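Local coordinates for protein G/U mismatch-specific DNA glycosylase (Deinococcus radiodurans, PDB 2C2Q) that is a mismatch-specific DNA glycosylase of the uracil-DNA glycosylase superfamily, at residues V110-T121 with W148-S159. The protein carries 1 engineered substitution. Sequence-based numbering, arbitrary orientation.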
# COMPACT_ATOMS: atom_id res chain seq x y z
N VAL A 110 -6.32 3.63 9.47
CA VAL A 110 -5.62 2.51 10.05
C VAL A 110 -6.20 2.21 11.44
O VAL A 110 -6.35 1.06 11.81
CB VAL A 110 -4.13 2.77 10.11
CG1 VAL A 110 -3.42 1.66 10.87
CG2 VAL A 110 -3.56 2.82 8.68
N GLU A 111 -6.51 3.28 12.15
CA GLU A 111 -7.04 3.21 13.53
C GLU A 111 -8.42 2.58 13.50
O GLU A 111 -8.79 1.82 14.38
CB GLU A 111 -7.14 4.61 14.14
CG GLU A 111 -7.89 4.63 15.49
CD GLU A 111 -7.37 3.62 16.52
OE1 GLU A 111 -6.13 3.40 16.61
OE2 GLU A 111 -8.20 3.02 17.26
N HIS A 112 -9.20 2.97 12.50
CA HIS A 112 -10.54 2.45 12.31
C HIS A 112 -10.56 0.99 11.88
O HIS A 112 -11.18 0.13 12.54
CB HIS A 112 -11.35 3.35 11.36
CG HIS A 112 -12.72 2.81 11.10
ND1 HIS A 112 -13.77 2.96 12.00
CD2 HIS A 112 -13.19 2.04 10.10
CE1 HIS A 112 -14.83 2.33 11.53
NE2 HIS A 112 -14.51 1.78 10.37
N TYR A 113 -9.85 0.64 10.80
CA TYR A 113 -9.92 -0.70 10.22
C TYR A 113 -8.96 -1.72 10.85
O TYR A 113 -9.15 -2.93 10.68
CB TYR A 113 -9.61 -0.58 8.73
CG TYR A 113 -10.67 0.16 7.98
CD1 TYR A 113 -11.93 -0.44 7.78
CD2 TYR A 113 -10.42 1.44 7.42
CE1 TYR A 113 -12.93 0.24 7.08
CE2 TYR A 113 -11.42 2.11 6.72
CZ TYR A 113 -12.64 1.50 6.55
OH TYR A 113 -13.67 2.13 5.85
N ARG A 114 -7.91 -1.23 11.53
CA ARG A 114 -7.01 -2.16 12.25
C ARG A 114 -6.48 -3.35 11.40
O ARG A 114 -6.52 -4.50 11.83
CB ARG A 114 -7.72 -2.69 13.52
CG ARG A 114 -8.10 -1.62 14.51
CD ARG A 114 -6.94 -0.81 15.03
NE ARG A 114 -7.34 0.15 16.06
CZ ARG A 114 -7.57 -0.16 17.35
NH1 ARG A 114 -7.42 -1.41 17.79
NH2 ARG A 114 -7.96 0.77 18.22
N PRO A 115 -5.93 -3.10 10.21
CA PRO A 115 -5.33 -4.22 9.44
C PRO A 115 -4.12 -4.81 10.21
O PRO A 115 -3.53 -4.08 11.03
CB PRO A 115 -4.85 -3.54 8.15
CG PRO A 115 -4.58 -2.11 8.59
CD PRO A 115 -5.70 -1.79 9.59
N ARG A 116 -3.77 -6.07 9.96
CA ARG A 116 -2.62 -6.68 10.70
C ARG A 116 -1.29 -6.03 10.27
O ARG A 116 -0.37 -5.91 11.10
CB ARG A 116 -2.57 -8.19 10.52
CG ARG A 116 -3.78 -8.98 11.19
CD ARG A 116 -4.09 -8.59 12.65
NE ARG A 116 -2.90 -8.51 13.47
CZ ARG A 116 -2.27 -9.57 14.00
NH1 ARG A 116 -2.76 -10.82 13.82
NH2 ARG A 116 -1.14 -9.37 14.70
N ILE A 117 -1.21 -5.63 9.00
CA ILE A 117 0.02 -5.04 8.46
C ILE A 117 -0.36 -3.84 7.60
O ILE A 117 -1.37 -3.90 6.89
CB ILE A 117 0.81 -6.03 7.59
CG1 ILE A 117 1.16 -7.32 8.41
CG2 ILE A 117 2.07 -5.31 7.07
CD1 ILE A 117 1.49 -8.46 7.50
N VAL A 118 0.39 -2.74 7.77
CA VAL A 118 0.37 -1.65 6.75
C VAL A 118 1.74 -1.68 6.07
O VAL A 118 2.75 -1.53 6.76
CB VAL A 118 0.08 -0.28 7.41
CG1 VAL A 118 0.25 0.91 6.35
CG2 VAL A 118 -1.34 -0.30 7.91
N ALA A 119 1.78 -1.88 4.75
CA ALA A 119 3.08 -1.95 4.06
C ALA A 119 3.10 -0.82 3.01
O ALA A 119 2.25 -0.78 2.14
CB ALA A 119 3.31 -3.30 3.39
N PHE A 120 3.99 0.16 3.22
CA PHE A 120 4.20 1.22 2.22
C PHE A 120 4.91 0.63 1.02
O PHE A 120 5.90 -0.12 1.16
CB PHE A 120 5.01 2.39 2.80
CG PHE A 120 4.25 3.10 3.89
CD1 PHE A 120 3.35 4.12 3.55
CD2 PHE A 120 4.32 2.66 5.21
CE1 PHE A 120 2.59 4.77 4.50
CE2 PHE A 120 3.54 3.32 6.18
CZ PHE A 120 2.70 4.37 5.82
N THR A 121 4.37 0.89 -0.16
CA THR A 121 4.97 0.32 -1.41
C THR A 121 6.09 1.19 -1.98
O THR A 121 6.51 0.99 -3.10
CB THR A 121 3.89 0.07 -2.48
OG1 THR A 121 3.28 1.35 -2.84
CG2 THR A 121 2.74 -0.80 -1.86
N TRP A 148 0.10 3.87 16.90
CA TRP A 148 -0.25 2.90 15.90
C TRP A 148 -0.78 1.68 16.66
O TRP A 148 -0.22 1.31 17.73
CB TRP A 148 1.07 2.57 15.17
CG TRP A 148 1.00 2.11 13.77
CD1 TRP A 148 1.08 0.81 13.35
CD2 TRP A 148 0.89 2.91 12.58
NE1 TRP A 148 0.99 0.76 11.98
CE2 TRP A 148 0.87 2.03 11.48
CE3 TRP A 148 0.78 4.29 12.33
CZ2 TRP A 148 0.75 2.48 10.14
CZ3 TRP A 148 0.65 4.73 11.00
CH2 TRP A 148 0.63 3.83 9.93
N PRO A 149 -1.83 1.04 16.14
CA PRO A 149 -2.34 -0.16 16.80
C PRO A 149 -1.16 -1.15 16.85
O PRO A 149 -0.49 -1.39 15.82
CB PRO A 149 -3.46 -0.64 15.85
CG PRO A 149 -3.86 0.65 15.05
CD PRO A 149 -2.55 1.36 14.89
N ALA A 150 -0.91 -1.71 18.04
CA ALA A 150 0.27 -2.53 18.28
C ALA A 150 0.19 -3.79 17.45
O ALA A 150 1.21 -4.46 17.18
CB ALA A 150 0.32 -2.94 19.75
N GLU A 151 -1.04 -4.16 17.07
CA GLU A 151 -1.19 -5.43 16.35
C GLU A 151 -1.14 -5.12 14.87
O GLU A 151 -1.28 -6.04 14.03
CB GLU A 151 -2.46 -6.18 16.77
CG GLU A 151 -2.25 -6.91 18.12
CD GLU A 151 -3.53 -7.33 18.81
OE1 GLU A 151 -4.53 -6.55 18.75
OE2 GLU A 151 -3.52 -8.44 19.44
N THR A 152 -0.86 -3.85 14.59
CA THR A 152 -0.64 -3.33 13.17
C THR A 152 0.86 -3.08 12.93
O THR A 152 1.39 -2.08 13.32
CB THR A 152 -1.40 -1.99 12.88
OG1 THR A 152 -2.82 -2.19 12.99
CG2 THR A 152 -1.17 -1.54 11.38
N GLU A 153 1.50 -4.03 12.30
CA GLU A 153 2.92 -3.94 11.94
C GLU A 153 3.07 -3.02 10.73
O GLU A 153 2.14 -2.89 9.92
CB GLU A 153 3.38 -5.29 11.43
CG GLU A 153 3.49 -6.46 12.36
CD GLU A 153 3.83 -7.72 11.54
OE1 GLU A 153 3.10 -8.69 11.68
OE2 GLU A 153 4.84 -7.77 10.73
N LEU A 154 4.26 -2.45 10.56
CA LEU A 154 4.46 -1.42 9.51
C LEU A 154 5.67 -1.87 8.69
O LEU A 154 6.70 -2.29 9.24
CB LEU A 154 4.69 -0.09 10.17
CG LEU A 154 4.53 1.30 9.55
CD1 LEU A 154 4.51 2.22 10.73
CD2 LEU A 154 5.65 1.66 8.57
N TRP A 155 5.56 -1.79 7.37
CA TRP A 155 6.58 -2.35 6.50
C TRP A 155 6.84 -1.30 5.44
O TRP A 155 5.96 -0.48 5.13
CB TRP A 155 6.08 -3.63 5.79
CG TRP A 155 6.16 -4.92 6.65
CD1 TRP A 155 5.56 -5.16 7.86
CD2 TRP A 155 6.87 -6.12 6.32
NE1 TRP A 155 5.82 -6.44 8.29
CE2 TRP A 155 6.64 -7.05 7.38
CE3 TRP A 155 7.69 -6.51 5.24
CZ2 TRP A 155 7.21 -8.35 7.39
CZ3 TRP A 155 8.24 -7.81 5.25
CH2 TRP A 155 8.02 -8.70 6.34
N VAL A 156 8.06 -1.36 4.89
CA VAL A 156 8.44 -0.43 3.81
C VAL A 156 9.00 -1.27 2.70
O VAL A 156 9.80 -2.20 2.95
CB VAL A 156 9.43 0.65 4.30
CG1 VAL A 156 9.94 1.52 3.12
CG2 VAL A 156 8.80 1.59 5.36
N LEU A 157 8.52 -1.05 1.47
CA LEU A 157 8.86 -1.95 0.39
C LEU A 157 9.52 -1.20 -0.75
O LEU A 157 9.26 -0.03 -0.90
CB LEU A 157 7.64 -2.70 -0.17
CG LEU A 157 6.81 -3.46 0.90
CD1 LEU A 157 5.42 -3.88 0.25
CD2 LEU A 157 7.52 -4.66 1.39
N PRO A 158 10.40 -1.88 -1.51
CA PRO A 158 11.03 -1.24 -2.70
C PRO A 158 9.95 -0.93 -3.72
O PRO A 158 9.13 -1.79 -4.03
CB PRO A 158 11.99 -2.33 -3.23
CG PRO A 158 12.31 -3.20 -2.00
CD PRO A 158 10.90 -3.26 -1.32
N SER A 159 9.97 0.30 -4.23
CA SER A 159 8.99 0.70 -5.29
C SER A 159 8.97 -0.26 -6.50
O SER A 159 10.04 -0.69 -6.99
CB SER A 159 9.21 2.16 -5.69
OG SER A 159 8.42 2.46 -6.80
O HOH W 1 0.60 -7.47 13.39
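At the indole of Trp-148, Val-110 CG1 comes in obliquely at the rim, 4.3 Å from Trp-148 CZ2, and Leu-154 CD1 lies over the opposite side, also toward the rim; Val-118 CB meets CZ2 of the same indole at the edge, 3.9 Å away. Phe-120 likewise uses its ring edge, CE2 lying 3.6 Å from Leu-154 CD2, with Trp-155 O also near the ring plane. On the other face of the sheet, Ile-117 CG2 comes obliquely to Trp-155 CD1 at 3.6 Å. The NE1 of that indole gives an almost straight bond (176°) to Glu-153 OE2, on the anti side but well out of the carboxylate plane, while OE2 lies in the plane of the indole; the bond helps to fix the rotation of the ring. Glu-153 OE1 forms a salt bridge with Arg-179. Between these two layers run strands 117-120 and 153-156, parallel neighbours in the mixed central sheet of a uracil-DNA glycosylase-like α/β fold; helix 123-130 packs on the Phe-120 and Leu-154 face, helix 171-188 against Ile-117. Backbone bonds alternate from Arg-116 O–Glu-153 N through Phe-120 O–Leu-157 N. Ahead of the strands the pairing passes to side chains. With OG1 beside its own backbone N (chi1 -63°), Thr-152 donates to Pro-115 O at 2.8 Å, and its CG2 packs on Val-118 CG2. Arg-116, bent at chi2 and chi3, brings NE within 3.0 Å of Glu-151 O, which lies in the guanidinium plane. Where helix 103-113 ends, Pro-149 CG rests 3.4 Å from Arg-114 CD.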